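Local coordinates for protein fusolin (Entomopoxvirinae, PDB 4X29) that probably acts as a lytic polysaccharide monooxygenase that cleaves chitin oxidatively, and carries a metal site that holds zinc in this crystal, at residues H1-F6 with C139-H144; I143-F148 with L194-T199. All coordinates share one frame; numbering follows the deposited sequence.

The chain begins at the metal: H1 binds zinc with its own amino group, and strand 2-6 runs away from it along the edge of a four-stranded antiparallel sheet. Interaction 1 closes the longer of the two loops, more than 130 residues and rich in helix, by laying strand 131-140 beside this N-terminal strand and bringing H144 to the zinc. The chain then turns into strand 147-154 of the other sheet. Interaction 2 follows directly, sharing I143 and H144, and closes a shorter, helix-free loop that returns as strand 194-203, the other neighbour of strand 131-140. The two loops thus succeed one another without nesting, and P140 packs on L194 and Y196 where the contacts meet.

Interaction 1: H1-F6 with C139-H144; sequences HGYITF and CPTAIH. With ZN (zinc ion), chain B.
C139 pairs with Y3 in an antiparallel, hydrogen-bonded register: C139 N donates to Y3 O at 3.0 Å, and Y3 N returns a bond to C139 O. Its sulfur, disulfide-bonded to C189, lies obliquely off the Y3 ring, 4.7 Å from the centroid. CG of Y3 sits between the backbone N and the carbonyl carbon (chi1 44°), which brings the ring back over the neighbouring strand, with CE1 3.7 Å from C139 CB. P140 stands opposite G2, where a side chain on G2 would run into C139 O. At T141 the backbone leaves the sheet, and T141 N donates to H1 O at 2.7 Å; A142 N adds a straighter bond of 3.2 Å to the same oxygen, from the same face of its carbonyl plane. T141 CG2 meets Y3 CE2 at 3.8 Å, while its hydroxyl bonds N67. Without the ring, as with an alanine at Y3, a gap would probably open beside the disulfide and the methyl of T141 would lose its aromatic neighbour. The A142 methyl lies near the zinc ion, which H144 NE2 binds at 1.9 Å. H1 supplies the other two ligands, its N-terminal amine and ND1, in the histidine brace characteristic of lytic polysaccharide monooxygenases. E68 accepts a hydrogen bond from H1 NE2 and so helps fix the ring's rotation. Two backbone bonds on H1 O likewise steady the residue that chelates the metal. Zinc probably occupies the place of the copper used by this family, so the contact builds what is likely to be the oxidative centre.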
loop_
_atom_site.group_PDB
_atom_site.type_symbol
_atom_site.label_atom_id
_atom_site.label_comp_id
_atom_site.label_asym_id
_atom_site.label_seq_id
_atom_site.Cartn_x
_atom_site.Cartn_y
_atom_site.Cartn_z
ATOM N N HIS A 1 -30.330 -2.839 16.757
ATOM C CA HIS A 1 -29.330 -3.837 16.398
ATOM C C HIS A 1 -29.080 -3.847 14.939
ATOM O O HIS A 1 -30.006 -3.735 14.156
ATOM C CB HIS A 1 -29.738 -5.231 16.836
ATOM C CG HIS A 1 -29.667 -5.446 18.304
ATOM N ND1 HIS A 1 -30.434 -4.701 19.178
ATOM C CD2 HIS A 1 -28.996 -6.389 18.999
ATOM C CE1 HIS A 1 -30.175 -5.191 20.374
ATOM N NE2 HIS A 1 -29.333 -6.219 20.313
ATOM N N GLY A 2 -27.821 -3.974 14.586
ATOM C CA GLY A 2 -27.373 -3.986 13.206
ATOM C C GLY A 2 -25.876 -3.877 13.116
ATOM O O GLY A 2 -25.191 -3.845 14.136
ATOM N N TYR A 3 -25.373 -3.827 11.891
ATOM C CA TYR A 3 -23.945 -3.767 11.546
ATOM C C TYR A 3 -23.774 -3.165 10.160
ATOM O O TYR A 3 -24.739 -3.179 9.398
ATOM C CB TYR A 3 -23.355 -5.190 11.563
ATOM C CG TYR A 3 -24.252 -6.206 10.885
ATOM C CD1 TYR A 3 -24.437 -6.194 9.503
ATOM C CD2 TYR A 3 -24.940 -7.163 11.627
ATOM C CE1 TYR A 3 -25.298 -7.099 8.881
ATOM C CE2 TYR A 3 -25.786 -8.086 11.012
ATOM C CZ TYR A 3 -25.963 -8.048 9.640
ATOM O OH TYR A 3 -26.792 -8.951 9.025
ATOM N N ILE A 4 -22.565 -2.634 9.824
ATOM C CA ILE A 4 -22.308 -2.089 8.486
ATOM C C ILE A 4 -22.217 -3.256 7.497
ATOM O O ILE A 4 -21.537 -4.248 7.784
ATOM C CB ILE A 4 -21.063 -1.176 8.348
ATOM C CG1 ILE A 4 -20.689 -0.457 9.646
ATOM C CG2 ILE A 4 -21.241 -0.182 7.180
ATOM C CD1 ILE A 4 -19.275 -0.135 9.708
ATOM N N THR A 5 -22.903 -3.140 6.344
ATOM C CA THR A 5 -22.840 -4.173 5.318
ATOM C C THR A 5 -22.020 -3.663 4.183
ATOM O O THR A 5 -21.399 -4.472 3.473
ATOM C CB THR A 5 -24.192 -4.715 4.877
ATOM O OG1 THR A 5 -25.160 -3.679 4.758
ATOM C CG2 THR A 5 -24.675 -5.798 5.778
ATOM N N PHE A 6 -21.949 -2.325 4.028
ATOM C CA PHE A 6 -21.071 -1.781 2.989
ATOM C C PHE A 6 -20.469 -0.384 3.405
ATOM O O PHE A 6 -21.195 0.615 3.508
ATOM C CB PHE A 6 -21.752 -1.723 1.603
ATOM C CG PHE A 6 -20.743 -1.301 0.571
ATOM C CD1 PHE A 6 -19.711 -2.155 0.197
ATOM C CD2 PHE A 6 -20.723 0.011 0.093
ATOM C CE1 PHE A 6 -18.694 -1.720 -0.652
ATOM C CE2 PHE A 6 -19.711 0.435 -0.765
ATOM C CZ PHE A 6 -18.725 -0.450 -1.159
ATOM N N CYS A 139 -27.175 -2.125 7.898
ATOM C CA CYS A 139 -28.188 -3.142 7.978
ATOM C C CYS A 139 -28.833 -3.201 9.383
ATOM O O CYS A 139 -28.213 -3.699 10.310
ATOM C CB CYS A 139 -27.577 -4.483 7.578
ATOM S SG CYS A 139 -28.729 -5.877 7.621
ATOM N N PRO A 140 -30.084 -2.718 9.564
ATOM C CA PRO A 140 -30.722 -2.836 10.889
ATOM C C PRO A 140 -31.437 -4.205 11.027
ATOM O O PRO A 140 -32.291 -4.571 10.212
ATOM C CB PRO A 140 -31.691 -1.655 10.906
ATOM C CG PRO A 140 -32.023 -1.398 9.436
ATOM C CD PRO A 140 -31.001 -2.100 8.578
ATOM N N THR A 141 -31.051 -4.999 12.013
ATOM C CA THR A 141 -31.684 -6.306 12.184
ATOM C C THR A 141 -32.899 -6.116 13.114
ATOM O O THR A 141 -33.856 -6.883 13.059
ATOM C CB THR A 141 -30.656 -7.376 12.601
ATOM O OG1 THR A 141 -30.272 -7.183 13.963
ATOM C CG2 THR A 141 -29.432 -7.381 11.692
ATOM N N ALA A 142 -32.869 -5.047 13.912
ATOM C CA ALA A 142 -33.944 -4.552 14.775
ATOM C C ALA A 142 -34.157 -3.089 14.392
ATOM O O ALA A 142 -33.172 -2.364 14.280
ATOM C CB ALA A 142 -33.556 -4.696 16.246
ATOM N N ILE A 143 -35.417 -2.663 14.127
ATOM C CA ILE A 143 -35.736 -1.286 13.702
ATOM C C ILE A 143 -35.889 -0.379 14.914
ATOM O O ILE A 143 -36.753 -0.623 15.750
ATOM C CB ILE A 143 -37.009 -1.238 12.799
ATOM C CG1 ILE A 143 -36.907 -2.187 11.545
ATOM C CG2 ILE A 143 -37.373 0.212 12.416
ATOM C CD1 ILE A 143 -35.744 -1.847 10.494
ATOM N N HIS A 144 -35.065 0.679 14.993
ATOM C CA HIS A 144 -35.095 1.639 16.096
ATOM C C HIS A 144 -35.149 3.070 15.594
ATOM O O HIS A 144 -34.275 3.500 14.842
ATOM C CB HIS A 144 -33.882 1.479 17.022
ATOM C CG HIS A 144 -33.658 0.101 17.572
ATOM N ND1 HIS A 144 -34.680 -0.616 18.196
ATOM C CD2 HIS A 144 -32.506 -0.603 17.671
ATOM C CE1 HIS A 144 -34.117 -1.742 18.613
ATOM N NE2 HIS A 144 -32.814 -1.785 18.310
HETATM ZN ZN ZN B . -31.597 -3.255 18.573
#

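Interaction 2: I143-F148 with L194-T199; sequences IHEPSF and LVYRTT. With ZN (zinc ion), chain B.
Y196 reaches across from its strand to meet E145, the phenol and the acidic chain approaching from opposite directions. Y196 OH donates to E145 OE2 at 2.7 Å, arriving on the anti side of the carboxylate and 26° out of its plane. OE2 in turn lies at the edge of the tyrosine ring, near its plane, and the two flat groups are turned 48° apart. The glutamate chain is bent at chi2 (-64°), folding the carboxylate back toward the phenol. A water extends the link: it donates to Y196 OH at 2.7 Å and accepts from the backbone N of H144, so the hydroxyl is joined to the backbone of a zinc ligand. S147 OG lies 3.3 Å from Y196 OH and is hydrogen-bonded to W215 NE1. Its CB carries OG between the backbone N and the carbonyl carbon (chi1 75°), beside the phenol and the carboxylate. At the start of both segments, I143 and L194 cross at about a right angle, their CD1 methyls 4.0 Å apart. The Y196 ring is held in an aromatic cluster, edge-to-face with F149 and inclined to W215. The contact therefore bridges the two sheets of the immunoglobulin-like beta-sandwich core: strand 194-203, lying between strands 131-140 and 180-182, faces the start of strand 147-154, which pairs with strand 209-217, while L180 packs against I143, L194 and Y196.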
loop_
_atom_site.group_PDB
_atom_site.type_symbol
_atom_site.label_atom_id
_atom_site.label_comp_id
_atom_site.label_asym_id
_atom_site.label_seq_id
_atom_site.Cartn_x
_atom_site.Cartn_y
_atom_site.Cartn_z
ATOM N N ILE A 143 -35.417 -2.663 14.127
ATOM C CA ILE A 143 -35.736 -1.286 13.702
ATOM C C ILE A 143 -35.889 -0.379 14.914
ATOM O O ILE A 143 -36.753 -0.623 15.750
ATOM C CB ILE A 143 -37.009 -1.238 12.799
ATOM C CG1 ILE A 143 -36.907 -2.187 11.545
ATOM C CG2 ILE A 143 -37.373 0.212 12.416
ATOM C CD1 ILE A 143 -35.744 -1.847 10.494
ATOM N N HIS A 144 -35.065 0.679 14.993
ATOM C CA HIS A 144 -35.095 1.639 16.096
ATOM C C HIS A 144 -35.149 3.070 15.594
ATOM O O HIS A 144 -34.275 3.500 14.842
ATOM C CB HIS A 144 -33.882 1.479 17.022
ATOM C CG HIS A 144 -33.658 0.101 17.572
ATOM N ND1 HIS A 144 -34.680 -0.616 18.196
ATOM C CD2 HIS A 144 -32.506 -0.603 17.671
ATOM C CE1 HIS A 144 -34.117 -1.742 18.613
ATOM N NE2 HIS A 144 -32.814 -1.785 18.310
ATOM N N GLU A 145 -36.174 3.812 16.014
ATOM C CA GLU A 145 -36.338 5.219 15.638
ATOM C C GLU A 145 -36.930 6.008 16.820
ATOM O O GLU A 145 -37.766 5.442 17.526
ATOM C CB GLU A 145 -37.219 5.370 14.359
ATOM C CG GLU A 145 -36.472 5.136 13.040
ATOM C CD GLU A 145 -35.354 6.122 12.729
ATOM O OE1 GLU A 145 -35.441 7.292 13.163
ATOM O OE2 GLU A 145 -34.387 5.728 12.039
ATOM N N PRO A 146 -36.559 7.282 17.080
ATOM C CA PRO A 146 -35.575 8.123 16.372
ATOM C C PRO A 146 -34.132 7.641 16.635
ATOM O O PRO A 146 -33.855 6.991 17.656
ATOM C CB PRO A 146 -35.847 9.525 16.944
ATOM C CG PRO A 146 -36.332 9.272 18.341
ATOM C CD PRO A 146 -37.165 8.012 18.219
ATOM N N SER A 147 -33.227 7.924 15.677
ATOM C CA SER A 147 -31.821 7.527 15.731
ATOM C C SER A 147 -31.006 8.406 14.796
ATOM O O SER A 147 -31.571 9.069 13.925
ATOM C CB SER A 147 -31.656 6.052 15.364
ATOM O OG SER A 147 -31.798 5.772 13.974
ATOM N N PHE A 148 -29.684 8.458 15.002
ATOM C CA PHE A 148 -28.795 9.232 14.136
ATOM C C PHE A 148 -27.484 8.478 13.976
ATOM O O PHE A 148 -27.195 7.529 14.733
ATOM C CB PHE A 148 -28.571 10.689 14.647
ATOM C CG PHE A 148 -27.791 10.855 15.933
ATOM C CD1 PHE A 148 -28.433 10.804 17.165
ATOM C CD2 PHE A 148 -26.421 11.091 15.910
ATOM C CE1 PHE A 148 -27.718 10.968 18.349
ATOM C CE2 PHE A 148 -25.698 11.219 17.101
ATOM C CZ PHE A 148 -26.351 11.142 18.309
ATOM N N LEU A 194 -35.825 -3.268 5.110
ATOM C CA LEU A 194 -35.215 -1.951 5.264
ATOM C C LEU A 194 -33.708 -1.922 5.526
ATOM O O LEU A 194 -33.138 -2.852 6.101
ATOM C CB LEU A 194 -35.894 -1.202 6.415
ATOM C CG LEU A 194 -37.375 -0.938 6.293
ATOM C CD1 LEU A 194 -37.854 -0.242 7.527
ATOM C CD2 LEU A 194 -37.698 -0.133 5.030
ATOM N N VAL A 195 -33.085 -0.806 5.092
ATOM C CA VAL A 195 -31.669 -0.455 5.262
ATOM C C VAL A 195 -31.532 1.050 5.508
ATOM O O VAL A 195 -32.453 1.835 5.223
ATOM C CB VAL A 195 -30.758 -0.881 4.062
ATOM C CG1 VAL A 195 -30.654 -2.388 3.925
ATOM C CG2 VAL A 195 -31.199 -0.254 2.747
ATOM N N TYR A 196 -30.369 1.441 6.026
ATOM C CA TYR A 196 -29.909 2.822 6.149
ATOM C C TYR A 196 -28.905 2.991 5.033
ATOM O O TYR A 196 -27.912 2.259 4.984
ATOM C CB TYR A 196 -29.291 3.118 7.516
ATOM C CG TYR A 196 -30.285 3.196 8.649
ATOM C CD1 TYR A 196 -31.103 4.308 8.807
ATOM C CD2 TYR A 196 -30.382 2.173 9.586
ATOM C CE1 TYR A 196 -31.959 4.424 9.895
ATOM C CE2 TYR A 196 -31.250 2.271 10.671
ATOM C CZ TYR A 196 -32.027 3.405 10.826
ATOM O OH TYR A 196 -32.913 3.497 11.865
ATOM N N ARG A 197 -29.188 3.871 4.089
ATOM C CA ARG A 197 -28.320 4.015 2.929
ATOM C C ARG A 197 -28.067 5.475 2.611
ATOM O O ARG A 197 -29.023 6.259 2.528
ATOM C CB ARG A 197 -28.985 3.315 1.749
ATOM C CG ARG A 197 -28.055 2.752 0.727
ATOM C CD ARG A 197 -28.792 1.844 -0.262
ATOM N NE ARG A 197 -29.928 2.496 -0.915
ATOM C CZ ARG A 197 -31.163 1.995 -0.955
ATOM N NH1 ARG A 197 -31.430 0.823 -0.399
ATOM N NH2 ARG A 197 -32.133 2.657 -1.568
ATOM N N THR A 198 -26.786 5.843 2.429
ATOM C CA THR A 198 -26.408 7.215 2.069
ATOM C C THR A 198 -25.014 7.290 1.410
ATOM O O THR A 198 -24.122 6.487 1.681
ATOM C CB THR A 198 -26.488 8.200 3.293
ATOM O OG1 THR A 198 -26.617 9.541 2.805
ATOM C CG2 THR A 198 -25.281 8.117 4.232
ATOM N N THR A 199 -24.858 8.286 0.557
ATOM C CA THR A 199 -23.602 8.635 -0.052
ATOM C C THR A 199 -22.843 9.542 0.907
ATOM O O THR A 199 -23.407 10.460 1.503
ATOM C CB THR A 199 -23.781 9.301 -1.409
ATOM O OG1 THR A 199 -24.694 8.545 -2.187
ATOM C CG2 THR A 199 -22.466 9.439 -2.155
HETATM ZN ZN ZN B . -31.597 -3.255 18.573
HETATM O O HOH W 1 -33.542 0.940 12.636
#